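Local coordinates for putative thiosugar synthase (Amycolatopsis orientalis, PDB 4N6E) that acts as a putative thiosugar synthase of the ThiG family, binding the sulfur-carrier protein CysO, which probably supplies the sulfur, at the interface of chains A and B. Coordinates in Å, arbitrary orientation; residue numbers count along the deposited sequence, not the author numbering. Chains: chain A, Putative thiosugar synthase; chain B, ThiS/MoaD family protein.

The interface of chains A and B. Residues chain A 31, 52-55, 63-64, 66, 83, 86; chain B 87-89.
Strand 50-54 of chain A and the loop carrying A:Ser63 and A:Leu64, just ahead of helix 66-72, clasp the C-terminal tail of chain B, strand 87-88 and the glycine after it. The tail adds to strand 50-54 as an antiparallel partner, with bridges A:Thr54 to B:Val87 and A:Thr53 to B:Ala88. A:Thr54 and B:Val87 exchange two backbone hydrogen bonds, both in the acceptor's carbonyl plane: A:Thr54 N gives to B:Val87 O (2.8 Å), and B:Val87 N gives to A:Thr54 O, 168° at the hydrogen. Two residues further along each strand, B:Gly89 N gives to A:Ile52 O at 2.7 Å, but from 41° above the carbonyl plane and off the lone pair, in contrast to those two in-plane bonds. The tail's opposite edge is held by the loop. B:Ala88 N points nearly along the C=O axis of A:Leu64 (2.9 Å to its O). The A:Ser63 hydroxyl OG, set between backbone N and carbonyl carbon, gives to a lone pair of B:Ala88 O at 2.8 Å. Both the N and the O of B:Ala88 are thereby bonded by the loop.

The A:Thr54 side chain splits its duties. Its OG1, anti to the backbone N (chi1 -170°), donates to A:Thr83 O at 2.7 Å on the neighbouring strand and, in a longer bond of 3.2 Å, to A:Val55 O; together they help fix the rotation that turns methyl CG2 towards the tail. That methyl lies 3.6 Å from B:Gly89 CA and also meets B:Val87 CG2, the two side chains crossing obliquely. An alanine here would remove both tethers and this methyl, and would probably loosen the packing around B:Gly89. From the other side, A:Leu66 CD1 covers the B:Val87 backbone, 3.7 Å from its CA.

ThiG-family enzymes are (beta/alpha)8 barrels, and strand 50-54 is one of the barrel strands; the tail threads along it into the interior, an arrangement consistent with the carrier's C-terminus delivering sulfur to the active site.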
ATOM      1  N   GLU A  31      16.132 -18.117   2.739  1.00 38.18           N
ATOM      2  CA  GLU A  31      16.547 -19.457   3.165  1.00 39.46           C
ATOM      3  C   GLU A  31      15.568 -20.584   2.793  1.00 39.93           C
ATOM      4  O   GLU A  31      15.922 -21.761   2.894  1.00 39.77           O
ATOM      5  CB  GLU A  31      16.863 -19.478   4.666  1.00 40.24           C
ATOM      6  CG  GLU A  31      15.749 -19.947   5.602  1.00 42.33           C
ATOM      7  CD  GLU A  31      14.637 -18.948   5.781  1.00 44.39           C
ATOM      8  OE1 GLU A  31      13.721 -19.218   6.595  1.00 49.40           O
ATOM      9  OE2 GLU A  31      14.670 -17.898   5.117  1.00 45.45           O
ATOM     10  N   ILE A  52      21.425 -11.887   2.255  1.00 30.63           N
ATOM     11  CA  ILE A  52      21.473 -12.457   3.589  1.00 32.08           C
ATOM     12  C   ILE A  52      22.070 -13.859   3.603  1.00 34.37           C
ATOM     13  O   ILE A  52      21.561 -14.816   2.968  1.00 32.20           O
ATOM     14  CB  ILE A  52      20.076 -12.509   4.226  1.00 33.87           C
ATOM     15  CG1 ILE A  52      19.474 -11.094   4.282  1.00 33.62           C
ATOM     16  CG2 ILE A  52      20.171 -13.108   5.627  1.00 34.13           C
ATOM     17  CD1 ILE A  52      18.049 -11.029   4.776  1.00 32.48           C
ATOM     18  N   THR A  53      23.118 -13.988   4.410  1.00 36.02           N
ATOM     19  CA  THR A  53      23.977 -15.149   4.376  1.00 36.05           C
ATOM     20  C   THR A  53      24.113 -15.754   5.772  1.00 33.67           C
ATOM     21  O   THR A  53      24.024 -15.036   6.773  1.00 34.40           O
ATOM     22  CB  THR A  53      25.330 -14.737   3.758  1.00 37.82           C
ATOM     23  OG1 THR A  53      26.072 -15.902   3.391  1.00 43.73           O
ATOM     24  CG2 THR A  53      26.143 -13.898   4.708  1.00 39.45           C
ATOM     25  N   THR A  54      24.301 -17.070   5.854  1.00 33.32           N
ATOM     26  CA  THR A  54      24.475 -17.722   7.157  1.00 34.16           C
ATOM     27  C   THR A  54      25.180 -19.067   7.071  1.00 35.30           C
ATOM     28  O   THR A  54      25.670 -19.467   6.022  1.00 35.22           O
ATOM     29  CB  THR A  54      23.097 -17.900   7.861  1.00 36.20           C
ATOM     30  OG1 THR A  54      23.273 -18.331   9.227  1.00 35.49           O
ATOM     31  CG2 THR A  54      22.216 -18.902   7.116  1.00 35.64           C
ATOM     32  N   VAL A  55      25.249 -19.757   8.203  1.00 38.96           N
ATOM     33  CA  VAL A  55      25.683 -21.155   8.242  1.00 38.23           C
ATOM     34  C   VAL A  55      24.686 -21.958   9.078  1.00 40.47           C
ATOM     35  O   VAL A  55      23.976 -21.408   9.937  1.00 41.06           O
ATOM     36  CB  VAL A  55      27.134 -21.313   8.772  1.00 38.88           C
ATOM     37  CG1 VAL A  55      28.136 -20.709   7.790  1.00 38.44           C
ATOM     38  CG2 VAL A  55      27.307 -20.663  10.137  1.00 39.53           C
ATOM     39  N   SER A  63      19.048 -24.837   2.669  1.00 45.52           N
ATOM     40  CA  SER A  63      19.048 -23.572   1.945  1.00 43.99           C
ATOM     41  C   SER A  63      20.220 -23.502   0.978  1.00 42.26           C
ATOM     42  O   SER A  63      21.256 -24.103   1.207  1.00 43.60           O
ATOM     43  CB  SER A  63      19.061 -22.382   2.917  1.00 44.87           C
ATOM     44  OG  SER A  63      20.357 -22.118   3.432  1.00 43.91           O
ATOM     45  N   LEU A  64      20.039 -22.760  -0.105  1.00 42.34           N
ATOM     46  CA  LEU A  64      20.967 -22.787  -1.245  1.00 41.92           C
ATOM     47  C   LEU A  64      22.417 -22.407  -0.907  1.00 42.79           C
ATOM     48  O   LEU A  64      22.665 -21.567  -0.052  1.00 48.99           O
ATOM     49  CB  LEU A  64      20.430 -21.877  -2.354  1.00 40.64           C
ATOM     50  CG  LEU A  64      19.098 -22.343  -2.961  1.00 40.48           C
ATOM     51  CD1 LEU A  64      18.387 -21.213  -3.683  1.00 39.59           C
ATOM     52  CD2 LEU A  64      19.307 -23.535  -3.887  1.00 40.00           C
ATOM     53  N   LEU A  66      25.992 -20.623  -1.395  1.00 46.07           N
ATOM     54  CA  LEU A  66      26.561 -19.427  -2.021  1.00 48.58           C
ATOM     55  C   LEU A  66      27.359 -19.728  -3.281  1.00 50.57           C
ATOM     56  O   LEU A  66      27.413 -18.899  -4.187  1.00 49.19           O
ATOM     57  CB  LEU A  66      27.434 -18.633  -1.045  1.00 47.91           C
ATOM     58  CG  LEU A  66      26.685 -17.473  -0.407  1.00 45.96           C
ATOM     59  CD1 LEU A  66      25.499 -17.994   0.382  1.00 48.16           C
ATOM     60  CD2 LEU A  66      27.601 -16.671   0.483  1.00 46.02           C
ATOM     61  N   THR A  83      23.301 -13.633   9.128  1.00 29.13           N
ATOM     62  CA  THR A  83      22.260 -13.854  10.122  1.00 29.28           C
ATOM     63  C   THR A  83      22.571 -15.076  10.944  1.00 28.60           C
ATOM     64  O   THR A  83      23.247 -15.974  10.460  1.00 29.15           O
ATOM     65  CB  THR A  83      20.864 -13.999   9.492  1.00 28.83           C
ATOM     66  OG1 THR A  83      19.909 -14.109  10.542  1.00 30.34           O
ATOM     67  CG2 THR A  83      20.775 -15.240   8.635  1.00 28.92           C
ATOM     68  N   PHE A  86      19.290 -19.497  12.179  1.00 38.37           N
ATOM     69  CA  PHE A  86      19.176 -20.961  12.353  1.00 40.54           C
ATOM     70  C   PHE A  86      19.582 -21.398  13.763  1.00 43.53           C
ATOM     71  O   PHE A  86      19.241 -22.509  14.179  1.00 47.07           O
ATOM     72  CB  PHE A  86      20.016 -21.766  11.347  1.00 40.84           C
ATOM     73  CG  PHE A  86      19.544 -21.690   9.917  1.00 40.21           C
ATOM     74  CD1 PHE A  86      18.191 -21.738   9.589  1.00 40.82           C
ATOM     75  CD2 PHE A  86      20.474 -21.611   8.880  1.00 39.94           C
ATOM     76  CE1 PHE A  86      17.781 -21.681   8.257  1.00 40.19           C
ATOM     77  CE2 PHE A  86      20.064 -21.549   7.546  1.00 39.16           C
ATOM     78  CZ  PHE A  86      18.721 -21.581   7.239  1.00 38.82           C
TER
ATOM     79  N   VAL B  87      25.631 -20.472   3.315  1.00 40.06           N
ATOM     80  CA  VAL B  87      24.313 -20.651   2.722  1.00 38.46           C
ATOM     81  C   VAL B  87      23.414 -19.415   2.781  1.00 38.55           C
ATOM     82  O   VAL B  87      23.673 -18.456   3.510  1.00 35.85           O
ATOM     83  CB  VAL B  87      23.577 -21.843   3.345  1.00 38.56           C
ATOM     84  CG1 VAL B  87      24.384 -23.118   3.163  1.00 39.75           C
ATOM     85  CG2 VAL B  87      23.274 -21.599   4.810  1.00 39.32           C
ATOM     86  N   ALA B  88      22.367 -19.464   1.963  1.00 38.46           N
ATOM     87  CA  ALA B  88      21.336 -18.452   1.935  1.00 38.51           C
ATOM     88  C   ALA B  88      20.696 -18.355   3.307  1.00 38.49           C
ATOM     89  O   ALA B  88      20.316 -19.367   3.890  1.00 34.17           O
ATOM     90  CB  ALA B  88      20.279 -18.816   0.898  1.00 38.70           C
ATOM     91  N   GLY B  89      20.572 -17.128   3.808  1.00 39.29           N
ATOM     92  CA  GLY B  89      20.010 -16.896   5.131  1.00 38.54           C
ATOM     93  C   GLY B  89      18.621 -16.313   5.075  1.00 39.92           C
ATOM     94  O   GLY B  89      18.233 -15.710   4.074  1.00 37.17           O
TER